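Local coordinates for aminotransferase (Bacillus subtilis, PDB 6L1O), which catalyses pyridoxal 5'-phosphate-dependent amino-group transfer and belongs to the biosynthetic pathway of the dipeptide antibiotic bacilysin, at residues 55-58 with 62-65; 67-72 with 264-269. All blocks are in the same frame, centred on the assembly; numbering follows the deposited sequence.

Contact 1: residues 55-58 with 62-65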
ATOM      1  N   ARG B  55       9.417  -8.369 -17.201  1.00 17.07           N
ATOM      2  CA  ARG B  55      10.446  -7.719 -17.952  1.00 17.27           C
ATOM      3  C   ARG B  55       9.901  -7.169 -19.295  1.00 17.43           C
ATOM      4  O   ARG B  55      10.256  -6.064 -19.649  1.00 20.15           O
ATOM      5  CB  ARG B  55      11.604  -8.668 -18.196  1.00 20.14           C
ATOM      6  CG  ARG B  55      12.447  -8.850 -16.969  1.00 22.37           C
ATOM      7  CD  ARG B  55      13.364 -10.048 -17.091  1.00 26.09           C
ATOM      8  NE  ARG B  55      13.948 -10.161 -18.420  1.00 30.47           N
ATOM      9  CZ  ARG B  55      15.026  -9.535 -18.813  1.00 27.61           C
ATOM     10  NH1 ARG B  55      15.684  -8.763 -17.963  1.00 27.30           N
ATOM     11  NH2 ARG B  55      15.455  -9.704 -20.035  1.00 33.80           N
ATOM     12  N   GLU B  56       9.033  -7.924 -19.959  1.00 18.11           N
ATOM     13  CA  GLU B  56       8.394  -7.515 -21.204  1.00 22.16           C
ATOM     14  C   GLU B  56       7.406  -6.374 -20.998  1.00 19.75           C
ATOM     15  O   GLU B  56       7.369  -5.421 -21.771  1.00 16.94           O
ATOM     16  CB  GLU B  56       7.693  -8.700 -21.858  1.00 25.81           C
ATOM     17  CG  GLU B  56       7.120  -8.427 -23.231  1.00 31.90           C
ATOM     18  CD  GLU B  56       8.190  -8.155 -24.332  1.00 41.05           C
ATOM     19  OE1 GLU B  56       9.392  -8.412 -24.108  1.00 46.13           O
ATOM     20  OE2 GLU B  56       7.837  -7.656 -25.438  1.00 47.65           O
ATOM     21  N   ALA B  57       6.617  -6.475 -19.945  1.00 17.31           N
ATOM     22  CA  ALA B  57       5.585  -5.481 -19.639  1.00 16.48           C
ATOM     23  C   ALA B  57       6.162  -4.147 -19.327  1.00 18.65           C
ATOM     24  O   ALA B  57       5.595  -3.107 -19.674  1.00 17.03           O
ATOM     25  CB  ALA B  57       4.777  -5.972 -18.479  1.00 18.34           C
ATOM     26  N   SER B  58       7.332  -4.137 -18.676  1.00 16.42           N
ATOM     27  CA  SER B  58       7.920  -2.912 -18.257  1.00 17.59           C
ATOM     28  C   SER B  58       8.350  -2.025 -19.434  1.00 16.65           C
ATOM     29  O   SER B  58       8.559  -0.864 -19.254  1.00 16.44           O
ATOM     30  CB  SER B  58       9.078  -3.189 -17.284  1.00 19.05           C
ATOM     31  OG  SER B  58      10.275  -3.489 -18.017  1.00 24.42           O
ATOM     32  N   SER B  62       2.623   2.537 -21.928  1.00 16.33           N
ATOM     33  CA  SER B  62       1.310   2.648 -21.353  1.00 17.72           C
ATOM     34  C   SER B  62       1.294   2.413 -19.873  1.00 17.72           C
ATOM     35  O   SER B  62       0.448   2.951 -19.147  1.00 20.33           O
ATOM     36  CB  SER B  62       0.336   1.668 -21.995  1.00 21.56           C
ATOM     37  OG  SER B  62       0.048   2.069 -23.310  1.00 26.37           O
ATOM     38  N   PHE B  63       2.209   1.583 -19.368  1.00 15.29           N
ATOM     39  CA  PHE B  63       2.281   1.363 -17.910  1.00 17.32           C
ATOM     40  C   PHE B  63       3.154   2.356 -17.165  1.00 16.24           C
ATOM     41  O   PHE B  63       3.246   2.323 -15.947  1.00 14.67           O
ATOM     42  CB  PHE B  63       2.833  -0.067 -17.663  1.00 16.71           C
ATOM     43  CG  PHE B  63       1.931  -1.154 -18.159  1.00 16.60           C
ATOM     44  CD1 PHE B  63       0.569  -1.058 -18.045  1.00 16.42           C
ATOM     45  CD2 PHE B  63       2.473  -2.338 -18.672  1.00 17.46           C
ATOM     46  CE1 PHE B  63      -0.257  -2.096 -18.457  1.00 19.83           C
ATOM     47  CE2 PHE B  63       1.644  -3.384 -19.098  1.00 19.65           C
ATOM     48  CZ  PHE B  63       0.273  -3.263 -19.001  1.00 19.55           C
ATOM     49  N   HIS B  64       3.861   3.234 -17.866  1.00 14.32           N
ATOM     50  CA  HIS B  64       4.663   4.243 -17.201  1.00 13.99           C
ATOM     51  C   HIS B  64       3.847   5.308 -16.508  1.00 14.68           C
ATOM     52  O   HIS B  64       4.280   5.844 -15.490  1.00 12.21           O
ATOM     53  CB  HIS B  64       5.660   4.865 -18.166  1.00 14.30           C
ATOM     54  CG  HIS B  64       6.626   3.870 -18.747  1.00 13.27           C
ATOM     55  ND1 HIS B  64       7.619   4.228 -19.620  1.00 14.17           N
ATOM     56  CD2 HIS B  64       6.736   2.543 -18.597  1.00 13.19           C
ATOM     57  CE1 HIS B  64       8.299   3.159 -19.978  1.00 14.84           C
ATOM     58  NE2 HIS B  64       7.754   2.123 -19.396  1.00 14.37           N
ATOM     59  N   GLY B  65       2.674   5.645 -17.078  1.00 12.79           N
ATOM     60  CA  GLY B  65       1.826   6.684 -16.580  1.00 12.22           C
ATOM     61  C   GLY B  65       0.751   6.150 -15.682  1.00 14.19           C
ATOM     62  O   GLY B  65       0.752   4.951 -15.401  1.00 12.75           O
TER

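Contact 2: residues 67-72 with 264-269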
ATOM      1  N   GLY B  67      -2.536   4.572 -14.237  1.00 15.15           N
ATOM      2  CA  GLY B  67      -3.486   3.594 -14.705  1.00 14.99           C
ATOM      3  C   GLY B  67      -4.797   3.741 -13.961  1.00 18.05           C
ATOM      4  O   GLY B  67      -4.951   4.643 -13.161  1.00 15.42           O
ATOM      5  N   PRO B  68      -5.746   2.826 -14.224  1.00 20.36           N
ATOM      6  CA  PRO B  68      -7.046   2.803 -13.534  1.00 22.39           C
ATOM      7  C   PRO B  68      -6.849   2.611 -12.034  1.00 22.87           C
ATOM      8  O   PRO B  68      -6.042   1.745 -11.656  1.00 19.10           O
ATOM      9  CB  PRO B  68      -7.754   1.546 -14.133  1.00 21.51           C
ATOM     10  CG  PRO B  68      -6.971   1.154 -15.321  1.00 21.45           C
ATOM     11  CD  PRO B  68      -5.566   1.694 -15.141  1.00 19.37           C
ATOM     12  N   PHE B  69      -7.608   3.361 -11.207  1.00 18.39           N
ATOM     13  CA  PHE B  69      -7.520   3.301  -9.773  1.00 20.08           C
ATOM     14  C   PHE B  69      -7.678   1.855  -9.271  1.00 21.03           C
ATOM     15  O   PHE B  69      -7.089   1.479  -8.301  1.00 23.67           O
ATOM     16  CB  PHE B  69      -8.605   4.165  -9.095  1.00 21.14           C
ATOM     17  CG  PHE B  69      -8.301   5.629  -9.039  1.00 23.01           C
ATOM     18  CD1 PHE B  69      -7.434   6.238  -9.947  1.00 25.64           C
ATOM     19  CD2 PHE B  69      -8.961   6.444  -8.112  1.00 25.48           C
ATOM     20  CE1 PHE B  69      -7.176   7.600  -9.883  1.00 24.46           C
ATOM     21  CE2 PHE B  69      -8.714   7.808  -8.059  1.00 24.10           C
ATOM     22  CZ  PHE B  69      -7.819   8.374  -8.952  1.00 23.77           C
ATOM     23  N   ARG B  70      -8.506   1.079  -9.924  1.00 19.82           N
ATOM     24  CA  ARG B  70      -8.905  -0.206  -9.383  1.00 22.12           C
ATOM     25  C   ARG B  70      -8.187  -1.376 -10.046  1.00 22.01           C
ATOM     26  O   ARG B  70      -8.532  -2.546  -9.792  1.00 23.50           O
ATOM     27  CB  ARG B  70     -10.420  -0.324  -9.486  1.00 23.35           C
ATOM     28  CG  ARG B  70     -11.088   0.907  -8.810  1.00 22.60           C
ATOM     29  CD  ARG B  70     -12.565   0.823  -8.792  1.00 26.49           C
ATOM     30  NE  ARG B  70     -13.120   1.850  -7.903  1.00 27.99           N
ATOM     31  CZ  ARG B  70     -14.426   1.995  -7.714  1.00 28.35           C
ATOM     32  NH1 ARG B  70     -15.260   1.176  -8.360  1.00 26.80           N
ATOM     33  NH2 ARG B  70     -14.891   2.914  -6.882  1.00 25.22           N
ATOM     34  N   GLY B  71      -7.209  -1.059 -10.881  1.00 20.68           N
ATOM     35  CA  GLY B  71      -6.441  -2.088 -11.581  1.00 21.09           C
ATOM     36  C   GLY B  71      -6.889  -2.256 -12.986  1.00 21.50           C
ATOM     37  O   GLY B  71      -7.949  -1.766 -13.366  1.00 24.95           O
ATOM     38  N   TYR B  72      -6.111  -2.978 -13.768  1.00 16.55           N
ATOM     39  CA  TYR B  72      -6.441  -3.223 -15.146  1.00 18.63           C
ATOM     40  C   TYR B  72      -7.474  -4.354 -15.315  1.00 18.03           C
ATOM     41  O   TYR B  72      -7.388  -5.390 -14.689  1.00 18.44           O
ATOM     42  CB  TYR B  72      -5.190  -3.481 -15.950  1.00 18.56           C
ATOM     43  CG  TYR B  72      -4.435  -2.247 -16.329  1.00 18.54           C
ATOM     44  CD1 TYR B  72      -4.897  -1.412 -17.365  1.00 21.33           C
ATOM     45  CD2 TYR B  72      -3.277  -1.902 -15.700  1.00 16.23           C
ATOM     46  CE1 TYR B  72      -4.226  -0.243 -17.707  1.00 17.57           C
ATOM     47  CE2 TYR B  72      -2.593  -0.761 -16.033  1.00 17.29           C
ATOM     48  CZ  TYR B  72      -3.047   0.056 -17.055  1.00 17.25           C
ATOM     49  OH  TYR B  72      -2.354   1.158 -17.396  1.00 17.40           O
ATOM     50  N   PHE B 264     -12.528   2.900  -0.410  1.00 16.71           N
ATOM     51  CA  PHE B 264     -11.369   3.159   0.418  1.00 16.46           C
ATOM     52  C   PHE B 264     -10.129   3.346  -0.399  1.00 17.14           C
ATOM     53  O   PHE B 264      -9.414   4.321  -0.320  1.00 16.58           O
ATOM     54  CB  PHE B 264     -11.148   1.985   1.403  1.00 16.61           C
ATOM     55  CG  PHE B 264     -10.072   2.247   2.417  1.00 20.00           C
ATOM     56  CD1 PHE B 264     -10.368   2.659   3.707  1.00 22.69           C
ATOM     57  CD2 PHE B 264      -8.744   1.998   2.099  1.00 17.80           C
ATOM     58  CE1 PHE B 264      -9.336   2.913   4.639  1.00 21.74           C
ATOM     59  CE2 PHE B 264      -7.746   2.233   3.014  1.00 19.88           C
ATOM     60  CZ  PHE B 264      -8.031   2.683   4.272  1.00 17.90           C
ATOM     61  N   GLN B 265      -9.858   2.367  -1.236  1.00 16.72           N
ATOM     62  CA  GLN B 265      -8.651   2.382  -2.036  1.00 16.34           C
ATOM     63  C   GLN B 265      -8.580   3.522  -3.055  1.00 17.25           C
ATOM     64  O   GLN B 265      -7.475   3.982  -3.386  1.00 14.56           O
ATOM     65  CB  GLN B 265      -8.480   0.957  -2.646  1.00 19.47           C
ATOM     66  CG  GLN B 265      -7.438   0.282  -1.886  1.00 24.01           C
ATOM     67  CD  GLN B 265      -7.098  -1.159  -2.189  1.00 21.89           C
ATOM     68  OE1 GLN B 265      -6.480  -1.781  -1.329  1.00 22.56           O
ATOM     69  NE2 GLN B 265      -7.544  -1.719  -3.325  1.00 18.50           N
ATOM     70  N   ASP B 266      -9.736   4.053  -3.497  1.00 15.28           N
ATOM     71  CA  ASP B 266      -9.741   5.174  -4.395  1.00 16.74           C
ATOM     72  C   ASP B 266      -9.107   6.405  -3.731  1.00 17.10           C
ATOM     73  O   ASP B 266      -8.596   7.300  -4.431  1.00 19.44           O
ATOM     74  CB  ASP B 266     -11.194   5.521  -4.860  1.00 18.01           C
ATOM     75  CG  ASP B 266     -11.731   4.621  -5.939  1.00 24.53           C
ATOM     76  OD1 ASP B 266     -10.980   3.834  -6.587  1.00 21.55           O
ATOM     77  OD2 ASP B 266     -12.973   4.698  -6.155  1.00 25.43           O
ATOM     78  N   HIS B 267      -9.178   6.461  -2.403  1.00 17.53           N
ATOM     79  CA  HIS B 267      -8.593   7.582  -1.638  1.00 20.70           C
ATOM     80  C   HIS B 267      -7.125   7.439  -1.299  1.00 19.72           C
ATOM     81  O   HIS B 267      -6.516   8.402  -0.808  1.00 21.35           O
ATOM     82  CB  HIS B 267      -9.412   7.789  -0.352  1.00 20.99           C
ATOM     83  CG  HIS B 267     -10.774   8.379  -0.625  1.00 25.59           C
ATOM     84  ND1 HIS B 267     -11.029   9.732  -0.545  1.00 23.94           N
ATOM     85  CD2 HIS B 267     -11.923   7.809  -1.054  1.00 24.69           C
ATOM     86  CE1 HIS B 267     -12.297   9.954  -0.857  1.00 24.92           C
ATOM     87  NE2 HIS B 267     -12.851   8.805  -1.203  1.00 26.95           N
ATOM     88  N   VAL B 268      -6.564   6.230  -1.473  1.00 18.11           N
ATOM     89  CA  VAL B 268      -5.206   5.945  -1.001  1.00 14.85           C
ATOM     90  C   VAL B 268      -4.237   5.541  -2.138  1.00 16.49           C
ATOM     91  O   VAL B 268      -3.007   5.845  -2.089  1.00 14.06           O
ATOM     92  CB  VAL B 268      -5.244   4.855   0.082  1.00 16.49           C
ATOM     93  CG1 VAL B 268      -3.837   4.550   0.588  1.00 16.45           C
ATOM     94  CG2 VAL B 268      -6.129   5.256   1.236  1.00 15.74           C
ATOM     95  N   PHE B 269      -4.789   4.911  -3.176  1.00 16.37           N
ATOM     96  CA  PHE B 269      -3.996   4.300  -4.275  1.00 15.78           C
ATOM     97  C   PHE B 269      -4.385   4.753  -5.666  1.00 17.44           C
ATOM     98  O   PHE B 269      -5.432   5.317  -5.865  1.00 19.26           O
ATOM     99  CB  PHE B 269      -4.122   2.796  -4.194  1.00 15.83           C
ATOM    100  CG  PHE B 269      -3.625   2.237  -2.907  1.00 16.62           C
ATOM    101  CD1 PHE B 269      -2.325   2.434  -2.496  1.00 18.93           C
ATOM    102  CD2 PHE B 269      -4.468   1.543  -2.104  1.00 18.36           C
ATOM    103  CE1 PHE B 269      -1.882   1.904  -1.270  1.00 21.41           C
ATOM    104  CE2 PHE B 269      -4.035   1.008  -0.890  1.00 20.56           C
ATOM    105  CZ  PHE B 269      -2.748   1.193  -0.480  1.00 20.69           C
TER
HETATM  106  O   HOH W   1      -9.216   1.812  -5.968  1.00 22.37           O

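Contact 1: residues 55-58 with 62-65
His-64 and Phe-63 turn back on Ser-58 and Ala-57, closing a tight helix-to-loop reversal in which the chain leaving helix 48-57 folds against the backbone it has just left. Within the class I aminotransferase fold, this reversal lies at the boundary between the two subunits.

The polar part is one hydrogen bond. The imidazole NE2 of His-64 donates to Ser-58 O over 3.1 Å, with a nearly straight N-H...O angle of 166°. The acceptor lies almost in the ring plane, whereas the donor is tilted by 27° from the plane of the carbonyl. The other ring nitrogen, ND1, takes the backbone N-H of Thr-46 of the second subunit, so the imidazole is gripped at both nitrogens and its rotation is fixed. Donating through NE2 and accepting through ND1 is consistent with a neutral ring.

An aromatic edge meets a second carbonyl oxygen. With CG anti to its own carbonyl carbon (chi1 -65°), the side chain of Phe-63 sets out toward Ala-57 and turns the edge of its ring to it: CD2 lies 3.4 Å from Ala-57 O, which is close to the ring plane. The apolar part is the adjacent CE2 of Phe-63 packing against Ala-57 CB at 4.1 Å. Gln-278 of helix 274-285 touches both residues.

Within 55-58, the Ser-58 hydroxyl folds back, OG donating to Arg-55 O at 3.0 Å from above the carbonyl plane.

Contact 2: residues 67-72 with 264-269
Arg-70 meets Asp-266 in a side-on, two-nitrogen salt bridge that joins a type I beta turn, Pro-68 to Gly-71, to the end region of helix 255-266. The arginine leaves the turn with CG beside its backbone N and runs extended from CG to NE, which lays the guanidinium edge along the carboxylate with the two planes only 13° apart. NE donates to Asp-266 OD1 at 3.2 Å, almost straight at 173°, while NH2 reaches Asp-266 OD2 at 2.7 Å. Both oxygens are met on their syn sides, and a longer, bent NE bond to OD2 is weak. Such pairing should favour the ionised carboxylate.

Phe-69 crosses the aspartate at about a right angle. Its CG, too, stands beside the backbone N, bringing the ring edge to Asp-266 with ring and carboxylate planes 65° apart. CB lies 3.5 Å from Asp-266 OD1, and CD2 is 3.6 Å from that oxygen. One ring face looks toward Phe-269 O, and the bound tyrosine touches Phe-69, which lines its pocket. A water donates to Asp-266 OD1 at 2.8 Å and weakly to Phe-69 O.

Lys-104 of the second subunit makes a cation-pi contact with Phe-69 and hydrogen bonds to Asp-266 O and Phe-269 O. The turn leads through Tyr-72, the N-cap, into helix 73-87; on the other segment, Gln-265 NE2 bonds to Leu-99 O of strand 97-100 and Phe-264 packs on helix 103-114.

How the contacts relate
One loop, between helices 48-57 and 73-87, serves both contacts in succession. Contact 1 is local, closing over three intervening residues, and all its touching residues are buried; contact 2 spans 191 residues and is only partly buried. Contact 1 relies on an imidazole N-H and a phenyl edge meeting backbone carbonyls; contact 2 pairs an exposed arginine with a buried aspartate beside the tyrosine pocket. The centres lie about 17 Å apart, yet the two meet directly, the rings of Phe-63 and Tyr-72 packing edge-to-face with CE1 of Phe-63 3.6 Å from CE2 of Tyr-72. Both also touch the second subunit, illustrating how a single loop can link helix end, ligand pocket and dimer interface.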